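Local coordinates for foldase protein PrsA (Streptococcus pneumoniae, PDB 5TVL) that is thought to assist the folding of secreted proteins outside the cell after translocation, as a probable peptidyl-prolyl cis-trans isomerase, at residues Lys42-Glu47 against Val92-Lys97; Lys51-Thr56 against Thr88-Glu93; Asp106-Lys111 against Thr232-Gln237; Gln37-Lys42 against Gly250-Ala255; Gly1-Ser6 against Val11-Gln16. All coordinates share one frame; numbering follows the deposited sequence. Where two conformers were deposited one is given.

Overall arrangement
From the N terminus, interaction 5 closes first, within the hairpin of strands 3-7 and 10-13. It lies apart, about 32 Å centre to centre from interaction 4, and both touch the second subunit. Interaction 4 closes the longest loop, joining helix 25-44 to the late helix 242-255. The other three nest inside it. Interactions 1 and 2 set helices 25-44 and 50-64 against helix 79-102, and their loops end on the same stretch, sharing Val-92 and Glu-93. Interaction 3 follows in series and joins helix 106-115 to helix 227-239, with a four-stranded sheet in the chain between them. Interactions 1, 2 and 4 touch one another, and interaction 1 touches interaction 3 through Leu-235.

Interaction 1: Lys42-Glu47 against Val92-Lys97; sequences KQYGSE and VELAVK
Tyr-44 and Ala-95 meet in a CH-pi contact. The methyl carbon Ala-95 CB sits over one face of the Tyr-44 ring, 3.7 Å from the ring centroid and 23° off the normal. It is offset toward the hydroxyl end, with Tyr-44 CZ and CE2 as its nearest ring atoms. The tyrosine ring branches off beside its own backbone N (chi1 -53°), which brings it across to helix 79-102. The small alanine side chain lets the ring lie close to that helix.

Leu-94 supplies the apolar contacts. Its CD2 branch comes obliquely to the ring and reaches Tyr-44 CD1 at 3.8 Å. The same methyl lies 4.0 Å from Glu-47 OE2, a van der Waals contact. The other branch goes to the stem of the glutamate, with Leu-94 CD1 4.2 Å from Glu-47 CB. One methyl of Leu-94 thus touches both the ring and the end of the extended Glu-47 chain.

No hydrogen bond spans the two segments, and the polar ends turn to neighbours. Tyr-44 OH is hydrogen-bonded to Glu-252 of helix 242-255. Glu-47 OE1 forms a salt bridge with Lys-98, the residue one helical turn after Leu-94. This bridge is consistent with the carboxylate staying beside the leucine.

Phe-40 also packs on Ala-95, while Val-92 and Val-96 lean on helix 242-255. The contact therefore joins the C-terminal part of helix 25-44 and the residues after it to the second half of helix 79-102. It is helix packing within the helical part of the chain, which in PrsA proteins is distinct from the parvulin-type isomerase domain.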
# COMPACT_ATOMS: atom_id res chain seq x y z
N LYS A 42 -2.78 -29.16 4.08
CA LYS A 42 -2.62 -30.37 3.25
C LYS A 42 -1.58 -30.15 2.15
O LYS A 42 -0.72 -31.00 1.92
CB LYS A 42 -3.96 -30.79 2.64
CG LYS A 42 -4.00 -32.20 2.06
CD LYS A 42 -4.08 -33.26 3.16
CE LYS A 42 -3.89 -34.67 2.62
NZ LYS A 42 -5.02 -35.13 1.77
N GLN A 43 -1.65 -29.00 1.48
CA GLN A 43 -0.75 -28.68 0.36
C GLN A 43 0.65 -28.29 0.82
O GLN A 43 1.62 -28.95 0.46
CB GLN A 43 -1.34 -27.57 -0.50
CG GLN A 43 -2.59 -27.98 -1.26
CD GLN A 43 -2.33 -29.02 -2.34
OE1 GLN A 43 -1.20 -29.18 -2.82
NE2 GLN A 43 -3.38 -29.75 -2.72
N TYR A 44 0.74 -27.22 1.61
CA TYR A 44 2.02 -26.57 1.91
C TYR A 44 2.53 -26.77 3.35
O TYR A 44 3.59 -26.25 3.69
CB TYR A 44 1.90 -25.08 1.62
CG TYR A 44 1.39 -24.76 0.23
CD1 TYR A 44 2.26 -24.72 -0.86
CD2 TYR A 44 0.04 -24.48 0.00
CE1 TYR A 44 1.80 -24.43 -2.14
CE2 TYR A 44 -0.43 -24.18 -1.27
CZ TYR A 44 0.45 -24.16 -2.34
OH TYR A 44 0.01 -23.86 -3.61
N GLY A 45 1.80 -27.51 4.18
CA GLY A 45 2.11 -27.64 5.61
C GLY A 45 3.49 -28.17 5.95
O GLY A 45 4.17 -27.63 6.83
N SER A 46 3.90 -29.22 5.24
CA SER A 46 5.23 -29.84 5.39
C SER A 46 6.41 -28.89 5.18
O SER A 46 7.46 -29.06 5.81
CB SER A 46 5.36 -31.03 4.44
OG SER A 46 4.94 -30.68 3.13
N GLU A 47 6.24 -27.90 4.30
CA GLU A 47 7.30 -26.92 4.00
C GLU A 47 7.60 -25.95 5.14
O GLU A 47 8.71 -25.42 5.23
CB GLU A 47 6.96 -26.11 2.75
CG GLU A 47 6.80 -26.95 1.50
CD GLU A 47 6.66 -26.11 0.25
OE1 GLU A 47 5.63 -26.26 -0.44
OE2 GLU A 47 7.57 -25.30 -0.04
N VAL A 92 -0.27 -19.36 3.33
CA VAL A 92 -0.87 -18.63 2.22
C VAL A 92 0.19 -17.79 1.48
O VAL A 92 0.35 -17.93 0.26
CB VAL A 92 -2.06 -17.74 2.69
CG1 VAL A 92 -2.52 -16.78 1.61
CG2 VAL A 92 -3.22 -18.62 3.15
N GLU A 93 0.91 -16.95 2.22
CA GLU A 93 1.93 -16.09 1.61
C GLU A 93 3.07 -16.90 0.98
O GLU A 93 3.66 -16.48 -0.01
CB GLU A 93 2.46 -15.05 2.61
CG GLU A 93 3.39 -15.59 3.69
CD GLU A 93 3.63 -14.61 4.82
OE1 GLU A 93 2.65 -14.00 5.32
OE2 GLU A 93 4.80 -14.44 5.22
N LEU A 94 3.37 -18.07 1.56
CA LEU A 94 4.28 -19.05 0.96
C LEU A 94 3.77 -19.51 -0.41
O LEU A 94 4.53 -19.52 -1.38
CB LEU A 94 4.48 -20.24 1.91
CG LEU A 94 5.44 -21.40 1.60
CD1 LEU A 94 5.86 -22.07 2.90
CD2 LEU A 94 4.85 -22.43 0.64
N ALA A 95 2.50 -19.89 -0.48
CA ALA A 95 1.86 -20.30 -1.74
C ALA A 95 1.80 -19.16 -2.78
O ALA A 95 1.98 -19.40 -3.97
CB ALA A 95 0.47 -20.84 -1.48
N VAL A 96 1.54 -17.94 -2.31
CA VAL A 96 1.46 -16.75 -3.18
C VAL A 96 2.83 -16.39 -3.79
O VAL A 96 2.90 -15.92 -4.93
CB VAL A 96 0.83 -15.54 -2.43
CG1 VAL A 96 0.95 -14.24 -3.22
CG2 VAL A 96 -0.64 -15.82 -2.11
N LYS A 97 3.91 -16.62 -3.03
CA LYS A 97 5.27 -16.41 -3.54
C LYS A 97 5.62 -17.37 -4.69
O LYS A 97 6.29 -16.96 -5.63
CB LYS A 97 6.30 -16.53 -2.41
CG LYS A 97 7.70 -16.04 -2.74
CD LYS A 97 8.65 -16.30 -1.58
CE LYS A 97 10.10 -15.94 -1.90
NZ LYS A 97 10.37 -14.49 -1.79

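Interaction 2: Lys51-Thr56 against Thr88-Glu93; sequences KEVDDT and TSKLVE
Lys-90 reaches across to Thr-56 and makes the one hydrogen bond between the two helices. Lys-90 NZ donates to Thr-56 OG1 at 3.0 Å, and the two side chains meet tip to tip. The lysine chain runs out nearly straight and bends at its last torsion (chi4 -62°). The amine meets the hydroxyl from the side of its CE-NZ bond, so the hydrogen bond is bent.

Thr-56 OG1 also donates to Glu-52 O at 2.9 Å. That carbonyl also accepts from Thr-56 N, and the two donors come from opposite faces of its plane. Thr-56 OG1 thus accepts from the lysine and donates to its own helix backbone.

The remaining contacts are van der Waals. Lys-90 CE lies 3.6 Å from Glu-52 O, and Lys-90 CD lies 4.1 Å from Val-53 CG2. Lys-90 also packs on Leu-48, and Val-53 on Lys-83 and Arg-87. Glu-52 is poorly ordered, and its carboxylate does not touch the amine, although its charge may favour the lysine there.

The segment axes pass 11.1 Å apart at 121°, so a long side chain spans the gap. This is a steep crossing of helix 50-64 over helix 79-102, in the helical part of PrsA.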
# COMPACT_ATOMS: atom_id res chain seq x y z
N LYS A 51 9.40 -23.24 14.10
CA LYS A 51 10.23 -22.21 14.72
C LYS A 51 9.82 -20.79 14.33
O LYS A 51 9.77 -19.91 15.19
CB LYS A 51 11.72 -22.44 14.39
CG LYS A 51 12.69 -21.54 15.15
CD LYS A 51 14.12 -22.05 15.04
CE LYS A 51 15.11 -21.09 15.69
NZ LYS A 51 14.89 -20.94 17.16
N GLU A 52 9.54 -20.58 13.05
CA GLU A 52 9.11 -19.26 12.54
C GLU A 52 7.75 -18.82 13.09
O GLU A 52 7.52 -17.64 13.34
CB GLU A 52 9.08 -19.26 11.01
CG GLU A 52 10.45 -19.39 10.36
CD GLU A 52 10.37 -19.67 8.88
OE1 GLU A 52 9.86 -20.75 8.50
OE2 GLU A 52 10.82 -18.83 8.08
N VAL A 53 6.85 -19.79 13.28
CA VAL A 53 5.54 -19.53 13.88
C VAL A 53 5.70 -19.18 15.36
O VAL A 53 5.03 -18.27 15.86
CB VAL A 53 4.58 -20.74 13.70
CG1 VAL A 53 3.26 -20.52 14.45
CG2 VAL A 53 4.32 -21.00 12.22
N ASP A 54 6.59 -19.89 16.05
CA ASP A 54 6.93 -19.59 17.45
C ASP A 54 7.60 -18.22 17.62
O ASP A 54 7.44 -17.60 18.66
CB ASP A 54 7.85 -20.68 18.05
CG ASP A 54 7.15 -22.04 18.20
OD1 ASP A 54 5.92 -22.10 18.43
OD2 ASP A 54 7.85 -23.07 18.11
N ASP A 55 8.35 -17.78 16.61
CA ASP A 55 8.98 -16.44 16.62
C ASP A 55 7.94 -15.32 16.51
O ASP A 55 8.00 -14.33 17.24
CB ASP A 55 9.99 -16.28 15.47
CG ASP A 55 11.23 -17.17 15.63
OD1 ASP A 55 11.39 -17.84 16.67
OD2 ASP A 55 12.05 -17.19 14.68
N THR A 56 7.00 -15.50 15.59
CA THR A 56 5.93 -14.52 15.35
C THR A 56 5.04 -14.34 16.58
O THR A 56 4.77 -13.21 16.98
CB THR A 56 5.06 -14.96 14.15
OG1 THR A 56 5.90 -15.20 13.02
CG2 THR A 56 4.02 -13.88 13.79
N THR A 88 -1.42 -20.52 9.21
CA THR A 88 -2.22 -20.46 7.99
C THR A 88 -1.81 -19.28 7.09
O THR A 88 -1.63 -19.44 5.88
CB THR A 88 -3.73 -20.35 8.31
OG1 THR A 88 -4.11 -21.40 9.21
CG2 THR A 88 -4.58 -20.43 7.04
N SER A 89 -1.65 -18.10 7.71
CA SER A 89 -1.17 -16.90 7.03
C SER A 89 0.18 -17.13 6.34
O SER A 89 0.37 -16.75 5.18
CB SER A 89 -1.05 -15.73 8.02
OG SER A 89 -0.21 -14.70 7.50
N LYS A 90 1.10 -17.76 7.06
CA LYS A 90 2.41 -18.10 6.52
C LYS A 90 2.32 -19.09 5.37
O LYS A 90 3.06 -18.97 4.40
CB LYS A 90 3.35 -18.61 7.61
CG LYS A 90 3.86 -17.51 8.53
CD LYS A 90 4.95 -18.02 9.46
CE LYS A 90 5.23 -17.05 10.59
NZ LYS A 90 5.72 -15.72 10.12
N LEU A 91 1.42 -20.07 5.46
CA LEU A 91 1.19 -21.03 4.37
C LEU A 91 0.55 -20.40 3.13
O LEU A 91 0.78 -20.86 2.02
CB LEU A 91 0.36 -22.23 4.85
CG LEU A 91 1.02 -23.15 5.89
CD1 LEU A 91 0.03 -24.17 6.42
CD2 LEU A 91 2.26 -23.83 5.32
N VAL A 92 -0.27 -19.36 3.33
CA VAL A 92 -0.87 -18.63 2.22
C VAL A 92 0.19 -17.79 1.48
O VAL A 92 0.35 -17.93 0.26
CB VAL A 92 -2.06 -17.74 2.69
CG1 VAL A 92 -2.52 -16.78 1.61
CG2 VAL A 92 -3.22 -18.62 3.15
N GLU A 93 0.91 -16.95 2.22
CA GLU A 93 1.93 -16.09 1.61
C GLU A 93 3.07 -16.90 0.98
O GLU A 93 3.66 -16.48 -0.01
CB GLU A 93 2.46 -15.05 2.61
CG GLU A 93 3.39 -15.59 3.69
CD GLU A 93 3.63 -14.61 4.82
OE1 GLU A 93 2.65 -14.00 5.32
OE2 GLU A 93 4.80 -14.44 5.22

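Interaction 3: Asp106-Lys111 against Thr232-Gln237; sequences DEAYKK and TVILTQ
Ile-234 points its end methyl at the backbone of helix 106-115, between Ala-108 and Tyr-109. The tip carbon Ile-234 CD1 lies 3.7 Å from Ala-108 O. The same atom is 4.0 Å from Ala-108 C and 4.2 Å from Tyr-109 N, so it rests on the peptide link between the two residues. The CG1 branch lies beside its own backbone N (chi1 -64°), and the next torsion extends it straight toward the other helix.

Ala-108 also points across, but its methyl stays at the margin. Ala-108 CB is 4.4 Å from Ile-234 CD1, a loose apolar contact. Tyr-109 leaves its helix at a slant, and its end swings nearer to the other segment. The ring goes on to a cation-pi contact with Lys-227. Leu-104 touches both Tyr-109 and Ile-234 and so fills in beside the pair.

Between these helices the chain forms the antiparallel four-stranded sheet, with helices, of the parvulin-type (PpiC) fold. Helix 106-115 leads to its strand 120-127, and helix 227-239 comes after strand 207-216. The contact brings together the two chain parts flanking that sheet.

Other copies border the contact. Asp-106 O accepts from Gln-74 of the fourth subunit, and Gln-237 OE1 is hydrogen-bonded to Ser-242 of the third subunit.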
# COMPACT_ATOMS: atom_id res chain seq x y z
N ASP A 106 9.32 -12.06 -18.85
CA ASP A 106 10.48 -11.24 -19.22
C ASP A 106 10.10 -9.76 -19.29
O ASP A 106 10.88 -8.90 -18.88
CB ASP A 106 11.09 -11.73 -20.54
CG ASP A 106 11.64 -13.16 -20.44
OD1 ASP A 106 10.92 -14.03 -19.90
OD2 ASP A 106 12.77 -13.40 -20.90
N GLU A 107 8.91 -9.47 -19.80
CA GLU A 107 8.36 -8.10 -19.80
C GLU A 107 8.21 -7.47 -18.41
O GLU A 107 8.42 -6.26 -18.25
CB GLU A 107 7.00 -8.05 -20.53
CG GLU A 107 7.11 -8.07 -22.04
CD GLU A 107 7.76 -6.82 -22.61
OE1 GLU A 107 7.38 -5.70 -22.19
OE2 GLU A 107 8.66 -6.95 -23.47
N ALA A 108 7.84 -8.28 -17.42
CA ALA A 108 7.79 -7.82 -16.03
C ALA A 108 9.19 -7.44 -15.55
O ALA A 108 9.38 -6.37 -14.98
CB ALA A 108 7.20 -8.90 -15.13
N TYR A 109 10.15 -8.33 -15.79
CA TYR A 109 11.57 -8.07 -15.49
C TYR A 109 12.12 -6.86 -16.25
O TYR A 109 12.90 -6.09 -15.70
CB TYR A 109 12.44 -9.29 -15.80
CG TYR A 109 12.64 -10.25 -14.65
CD1 TYR A 109 13.40 -9.89 -13.53
CD2 TYR A 109 12.12 -11.55 -14.69
CE1 TYR A 109 13.61 -10.77 -12.49
CE2 TYR A 109 12.33 -12.45 -13.65
CZ TYR A 109 13.07 -12.06 -12.55
OH TYR A 109 13.28 -12.94 -11.52
N LYS A 110 11.72 -6.73 -17.52
CA LYS A 110 12.19 -5.64 -18.39
C LYS A 110 11.68 -4.29 -17.92
O LYS A 110 12.44 -3.32 -17.85
CB LYS A 110 11.74 -5.90 -19.83
CG LYS A 110 12.30 -4.94 -20.87
CD LYS A 110 11.95 -5.42 -22.27
CE LYS A 110 12.38 -4.42 -23.33
NZ LYS A 110 11.80 -4.75 -24.66
N LYS A 111 10.38 -4.23 -17.62
CA LYS A 111 9.72 -3.03 -17.10
C LYS A 111 10.32 -2.61 -15.77
O LYS A 111 10.57 -1.43 -15.54
CB LYS A 111 8.21 -3.28 -16.96
CG LYS A 111 7.37 -2.06 -16.62
CD LYS A 111 5.92 -2.28 -17.01
CE LYS A 111 5.02 -1.14 -16.54
NZ LYS A 111 4.68 -1.23 -15.09
N THR A 232 12.68 -9.46 -6.13
CA THR A 232 12.04 -9.22 -4.82
C THR A 232 10.95 -8.15 -4.86
O THR A 232 9.92 -8.30 -4.20
CB THR A 232 13.06 -8.84 -3.72
OG1 THR A 232 13.84 -7.72 -4.15
CG2 THR A 232 13.99 -10.01 -3.41
N VAL A 233 11.18 -7.07 -5.62
CA VAL A 233 10.20 -5.97 -5.72
C VAL A 233 8.93 -6.37 -6.49
O VAL A 233 7.84 -5.90 -6.16
CB VAL A 233 10.79 -4.66 -6.31
CG1 VAL A 233 11.94 -4.15 -5.44
CG2 VAL A 233 11.22 -4.81 -7.77
N ILE A 234 9.08 -7.23 -7.50
CA ILE A 234 7.93 -7.78 -8.23
C ILE A 234 7.14 -8.76 -7.35
O ILE A 234 5.90 -8.79 -7.40
CB ILE A 234 8.35 -8.45 -9.56
CG1 ILE A 234 8.95 -7.40 -10.51
CG2 ILE A 234 7.17 -9.14 -10.24
CD1 ILE A 234 9.75 -7.98 -11.66
N LEU A 235 7.85 -9.56 -6.55
CA LEU A 235 7.21 -10.56 -5.68
C LEU A 235 6.49 -9.93 -4.49
O LEU A 235 5.35 -10.29 -4.20
CB LEU A 235 8.22 -11.61 -5.19
CG LEU A 235 8.75 -12.60 -6.24
CD1 LEU A 235 9.84 -13.46 -5.61
CD2 LEU A 235 7.66 -13.48 -6.83
N THR A 236 7.15 -8.99 -3.80
CA THR A 236 6.54 -8.29 -2.66
C THR A 236 5.34 -7.41 -3.06
O THR A 236 4.47 -7.15 -2.23
CB THR A 236 7.56 -7.43 -1.89
OG1 THR A 236 8.28 -6.59 -2.80
CG2 THR A 236 8.54 -8.31 -1.12
N GLN A 237 5.30 -6.96 -4.32
CA GLN A 237 4.12 -6.27 -4.87
C GLN A 237 2.93 -7.22 -4.91
O GLN A 237 1.86 -6.89 -4.38
CB GLN A 237 4.42 -5.74 -6.28
CG GLN A 237 3.30 -4.93 -6.92
CD GLN A 237 3.48 -4.80 -8.42
OE1 GLN A 237 2.58 -5.14 -9.20
NE2 GLN A 237 4.65 -4.33 -8.85

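Interaction 4: Gln37-Lys42 against Gly250-Ala255; sequences QKVFEK and GKELQA
Val-39 and Phe-40 of helix 25-44 pack on Glu-252 and Leu-253 near the end of helix 242-255. This is a nearly perpendicular helix crossing: the segment axes pass 9.9 Å apart at 84°. It brings an early helix against a late one in the helical part of PrsA.

Lys-38 comes first and packs on Val-11 of the second subunit. Val-39 points at the other helix and splits its two methyls between neighbours. Val-39 CG1, the branch opposite the backbone N (chi1 172°), lies 3.5 Å from Glu-252 O and 3.8 Å from Glu-252 CG. Val-39 CG2 meets Leu-253 CD2 at 4.1 Å, the two side chains crossing at about a right angle. Met-7 of the second subunit also packs on Val-39.

Phe-40 leaves its helix to one side, but its ring reaches back to the glutamate. Phe-40 CZ is 3.7 Å from Glu-252 CB. The bend at chi2 turns the carboxylate aside, its plane almost at right angles to the ring, while CB and CG lie against the ring. Glu-252 CG sits over one face of the Phe-40 ring, offset toward the rim, 4.2 Å from the centroid and 21° off the normal.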
# COMPACT_ATOMS: atom_id res chain seq x y z
N GLN A 37 -7.64 -23.08 6.25
CA GLN A 37 -6.59 -23.72 7.06
C GLN A 37 -6.32 -25.16 6.65
O GLN A 37 -5.17 -25.54 6.48
CB GLN A 37 -6.94 -23.69 8.55
CG GLN A 37 -6.05 -24.60 9.40
CD GLN A 37 -6.06 -24.25 10.87
OE1 GLN A 37 -5.02 -24.29 11.52
NE2 GLN A 37 -7.24 -23.92 11.40
N LYS A 38 -7.39 -25.95 6.51
CA LYS A 38 -7.26 -27.39 6.18
C LYS A 38 -6.65 -27.65 4.80
O LYS A 38 -5.82 -28.56 4.65
CB LYS A 38 -8.61 -28.11 6.28
CG LYS A 38 -8.99 -28.52 7.70
CD LYS A 38 -10.15 -29.51 7.68
CE LYS A 38 -10.53 -29.94 9.09
NZ LYS A 38 -9.53 -30.85 9.71
N VAL A 39 -7.06 -26.87 3.81
CA VAL A 39 -6.55 -27.02 2.44
C VAL A 39 -5.08 -26.60 2.35
O VAL A 39 -4.27 -27.31 1.75
CB VAL A 39 -7.42 -26.24 1.42
CG1 VAL A 39 -6.79 -26.24 0.03
CG2 VAL A 39 -8.82 -26.83 1.35
N PHE A 40 -4.74 -25.45 2.94
CA PHE A 40 -3.37 -24.93 2.90
C PHE A 40 -2.40 -25.73 3.77
O PHE A 40 -1.19 -25.72 3.49
CB PHE A 40 -3.32 -23.43 3.23
CG PHE A 40 -3.59 -22.55 2.04
CD1 PHE A 40 -4.90 -22.34 1.59
CD2 PHE A 40 -2.54 -21.95 1.34
CE1 PHE A 40 -5.15 -21.54 0.48
CE2 PHE A 40 -2.79 -21.15 0.23
CZ PHE A 40 -4.09 -20.94 -0.20
N GLU A 41 -2.91 -26.41 4.79
CA GLU A 41 -2.10 -27.35 5.57
C GLU A 41 -1.78 -28.62 4.76
O GLU A 41 -0.64 -29.08 4.76
CB GLU A 41 -2.81 -27.73 6.87
CG GLU A 41 -1.94 -28.47 7.88
CD GLU A 41 -0.75 -27.65 8.34
OE1 GLU A 41 -0.92 -26.44 8.61
OE2 GLU A 41 0.36 -28.22 8.43
N LYS A 42 -2.78 -29.16 4.08
CA LYS A 42 -2.62 -30.37 3.25
C LYS A 42 -1.58 -30.15 2.15
O LYS A 42 -0.72 -31.00 1.92
CB LYS A 42 -3.96 -30.79 2.64
CG LYS A 42 -4.00 -32.20 2.06
CD LYS A 42 -4.08 -33.26 3.16
CE LYS A 42 -3.89 -34.67 2.62
NZ LYS A 42 -5.02 -35.13 1.77
N GLY A 250 -8.65 -18.81 -3.74
CA GLY A 250 -9.74 -19.31 -4.58
C GLY A 250 -9.34 -20.46 -5.49
O GLY A 250 -10.11 -21.41 -5.66
N LYS A 251 -8.15 -20.37 -6.09
CA LYS A 251 -7.59 -21.45 -6.90
C LYS A 251 -7.34 -22.70 -6.06
O LYS A 251 -7.74 -23.79 -6.45
CB LYS A 251 -6.29 -21.02 -7.59
CG LYS A 251 -6.48 -20.06 -8.75
CD LYS A 251 -6.90 -20.76 -10.03
CE LYS A 251 -7.05 -19.77 -11.17
NZ LYS A 251 -7.35 -20.44 -12.47
N GLU A 252 -6.70 -22.51 -4.91
CA GLU A 252 -6.38 -23.62 -4.02
C GLU A 252 -7.63 -24.30 -3.45
O GLU A 252 -7.67 -25.53 -3.33
CB GLU A 252 -5.44 -23.16 -2.89
CG GLU A 252 -4.57 -24.27 -2.32
CD GLU A 252 -3.61 -24.84 -3.36
OE1 GLU A 252 -2.61 -24.16 -3.69
OE2 GLU A 252 -3.85 -25.97 -3.84
N LEU A 253 -8.64 -23.51 -3.10
CA LEU A 253 -9.93 -24.04 -2.64
C LEU A 253 -10.68 -24.79 -3.76
O LEU A 253 -11.28 -25.83 -3.50
CB LEU A 253 -10.81 -22.92 -2.07
CG LEU A 253 -10.31 -22.28 -0.76
CD1 LEU A 253 -10.95 -20.92 -0.54
CD2 LEU A 253 -10.57 -23.18 0.44
N GLN A 254 -10.63 -24.26 -4.98
CA GLN A 254 -11.17 -24.96 -6.17
C GLN A 254 -10.48 -26.30 -6.44
O GLN A 254 -11.14 -27.25 -6.89
CB GLN A 254 -11.05 -24.08 -7.43
CG GLN A 254 -12.11 -22.99 -7.55
CD GLN A 254 -11.75 -21.93 -8.57
OE1 GLN A 254 -11.02 -22.19 -9.53
NE2 GLN A 254 -12.25 -20.72 -8.37
N ALA A 255 -9.18 -26.37 -6.17
CA ALA A 255 -8.39 -27.60 -6.33
C ALA A 255 -8.75 -28.68 -5.31
O ALA A 255 -8.65 -29.87 -5.60
CB ALA A 255 -6.90 -27.29 -6.26

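Interaction 5: Gly1-Ser6 against Val11-Gln16; sequences GADLIS and VITEHQ
Leu-4 and Ile-5 both face Ile-12 in a classic beta bulge within the N-terminal hairpin. Leu-4 N donates to Ile-12 O at 2.8 Å, nearly along the C=O axis. Ile-5 N reaches the same oxygen at 3.3 Å, in the carbonyl plane on a lone pair. Ile-12 N returns a bond to Ile-5 O at 2.8 Å. Next to the bulge, Glu-14 N donates to Ala-2 O, which ties the first turn of helix 14-21 to the chain start.

The Leu-4 side chain runs along this junction. Its CB lies 3.8 Å from Ile-12 O. CG comes beside the backbone N (chi1 -49°), and Leu-4 CG is then 3.8 Å from Glu-14 N. At the tip, Leu-4 CD1 touches Glu-14 CA, and Leu-4 CD2 lies 4.1 Å from Glu-14 CB. Leu-4 also packs on Tyr-18 of the second subunit.

Ile-5 and Ile-12 lie side by side on one face of the hairpin and point the same way. Ser-6 and Val-11 share the other face. Ile-5 and Ser-6 also pair antiparallel with a strand of the second subunit, so the sheet runs on across the interface. Glu-14 OE2 is hydrogen-bonded to His-15 of that subunit.

A capping box starts helix 14-21. Gln-16 N donates to Thr-13 OG1 at 3.1 Å, and Thr-13 N donates to Gln-16 OE1 at 3.0 Å, almost straight at 173°.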
# COMPACT_ATOMS: atom_id res chain seq x y z
N GLY A 1 -23.69 -34.54 20.76
CA GLY A 1 -24.06 -33.13 21.11
C GLY A 1 -24.45 -32.95 22.56
O GLY A 1 -25.15 -33.80 23.13
N ALA A 2 -24.02 -31.84 23.16
CA ALA A 2 -24.24 -31.54 24.58
C ALA A 2 -25.18 -30.34 24.75
O ALA A 2 -25.62 -29.74 23.76
CB ALA A 2 -22.91 -31.26 25.26
N ASP A 3 -25.48 -30.02 26.00
CA ASP A 3 -26.29 -28.85 26.36
C ASP A 3 -25.37 -27.69 26.73
O ASP A 3 -24.42 -27.87 27.48
CB ASP A 3 -27.22 -29.18 27.54
CG ASP A 3 -28.25 -30.26 27.20
OD1 ASP A 3 -28.39 -30.63 26.01
OD2 ASP A 3 -28.94 -30.73 28.13
N LEU A 4 -25.68 -26.50 26.20
CA LEU A 4 -24.90 -25.29 26.44
C LEU A 4 -25.50 -24.42 27.55
O LEU A 4 -24.76 -23.85 28.36
CB LEU A 4 -24.79 -24.46 25.16
CG LEU A 4 -24.36 -25.17 23.87
CD1 LEU A 4 -24.19 -24.14 22.75
CD2 LEU A 4 -23.07 -25.96 24.07
N ILE A 5 -26.83 -24.28 27.56
CA ILE A 5 -27.55 -23.52 28.58
C ILE A 5 -28.68 -24.37 29.16
O ILE A 5 -29.38 -25.06 28.42
CB ILE A 5 -28.14 -22.21 28.00
CG1 ILE A 5 -27.05 -21.31 27.41
CG2 ILE A 5 -28.96 -21.45 29.05
CD1 ILE A 5 -26.08 -20.72 28.42
N SER A 6 -28.84 -24.31 30.48
CA SER A 6 -29.95 -24.97 31.16
C SER A 6 -30.72 -23.94 31.98
O SER A 6 -30.13 -23.15 32.72
CB SER A 6 -29.45 -26.10 32.06
OG SER A 6 -28.86 -25.59 33.25
N VAL A 11 -33.72 -26.39 28.04
CA VAL A 11 -32.28 -26.28 27.72
C VAL A 11 -32.05 -25.78 26.29
O VAL A 11 -32.91 -25.91 25.42
CB VAL A 11 -31.53 -27.63 27.90
CG1 VAL A 11 -31.29 -27.94 29.37
CG2 VAL A 11 -32.26 -28.78 27.20
N ILE A 12 -30.86 -25.20 26.07
CA ILE A 12 -30.36 -24.88 24.72
C ILE A 12 -29.26 -25.89 24.43
O ILE A 12 -28.26 -25.96 25.16
CB ILE A 12 -29.79 -23.45 24.62
CG1 ILE A 12 -30.85 -22.41 25.01
CG2 ILE A 12 -29.28 -23.16 23.21
CD1 ILE A 12 -30.34 -20.99 25.14
N THR A 13 -29.45 -26.68 23.37
CA THR A 13 -28.46 -27.66 22.93
C THR A 13 -27.46 -27.03 21.96
O THR A 13 -27.72 -25.97 21.38
CB THR A 13 -29.12 -28.89 22.26
OG1 THR A 13 -29.67 -28.51 20.99
CG2 THR A 13 -30.21 -29.47 23.14
N GLU A 14 -26.33 -27.71 21.79
CA GLU A 14 -25.29 -27.33 20.83
C GLU A 14 -25.80 -27.27 19.38
O GLU A 14 -25.40 -26.38 18.62
CB GLU A 14 -24.12 -28.31 20.93
CG GLU A 14 -22.87 -27.93 20.14
CD GLU A 14 -21.87 -29.07 20.09
OE1 GLU A 14 -21.46 -29.55 21.17
OE2 GLU A 14 -21.49 -29.48 18.98
N HIS A 15 -26.66 -28.23 19.00
CA HIS A 15 -27.26 -28.26 17.67
C HIS A 15 -28.21 -27.09 17.44
O HIS A 15 -28.22 -26.50 16.36
CB HIS A 15 -27.99 -29.58 17.44
CG HIS A 15 -28.62 -29.69 16.08
ND1 HIS A 15 -29.93 -29.33 15.84
CD2 HIS A 15 -28.12 -30.11 14.90
CE1 HIS A 15 -30.21 -29.53 14.56
NE2 HIS A 15 -29.13 -30.01 13.97
N GLN A 16 -29.01 -26.77 18.45
CA GLN A 16 -29.91 -25.60 18.41
C GLN A 16 -29.15 -24.27 18.31
O GLN A 16 -29.57 -23.37 17.58
CB GLN A 16 -30.80 -25.56 19.65
CG GLN A 16 -31.91 -26.60 19.65
CD GLN A 16 -32.67 -26.63 20.97
OE1 GLN A 16 -32.08 -26.50 22.04
NE2 GLN A 16 -33.98 -26.82 20.89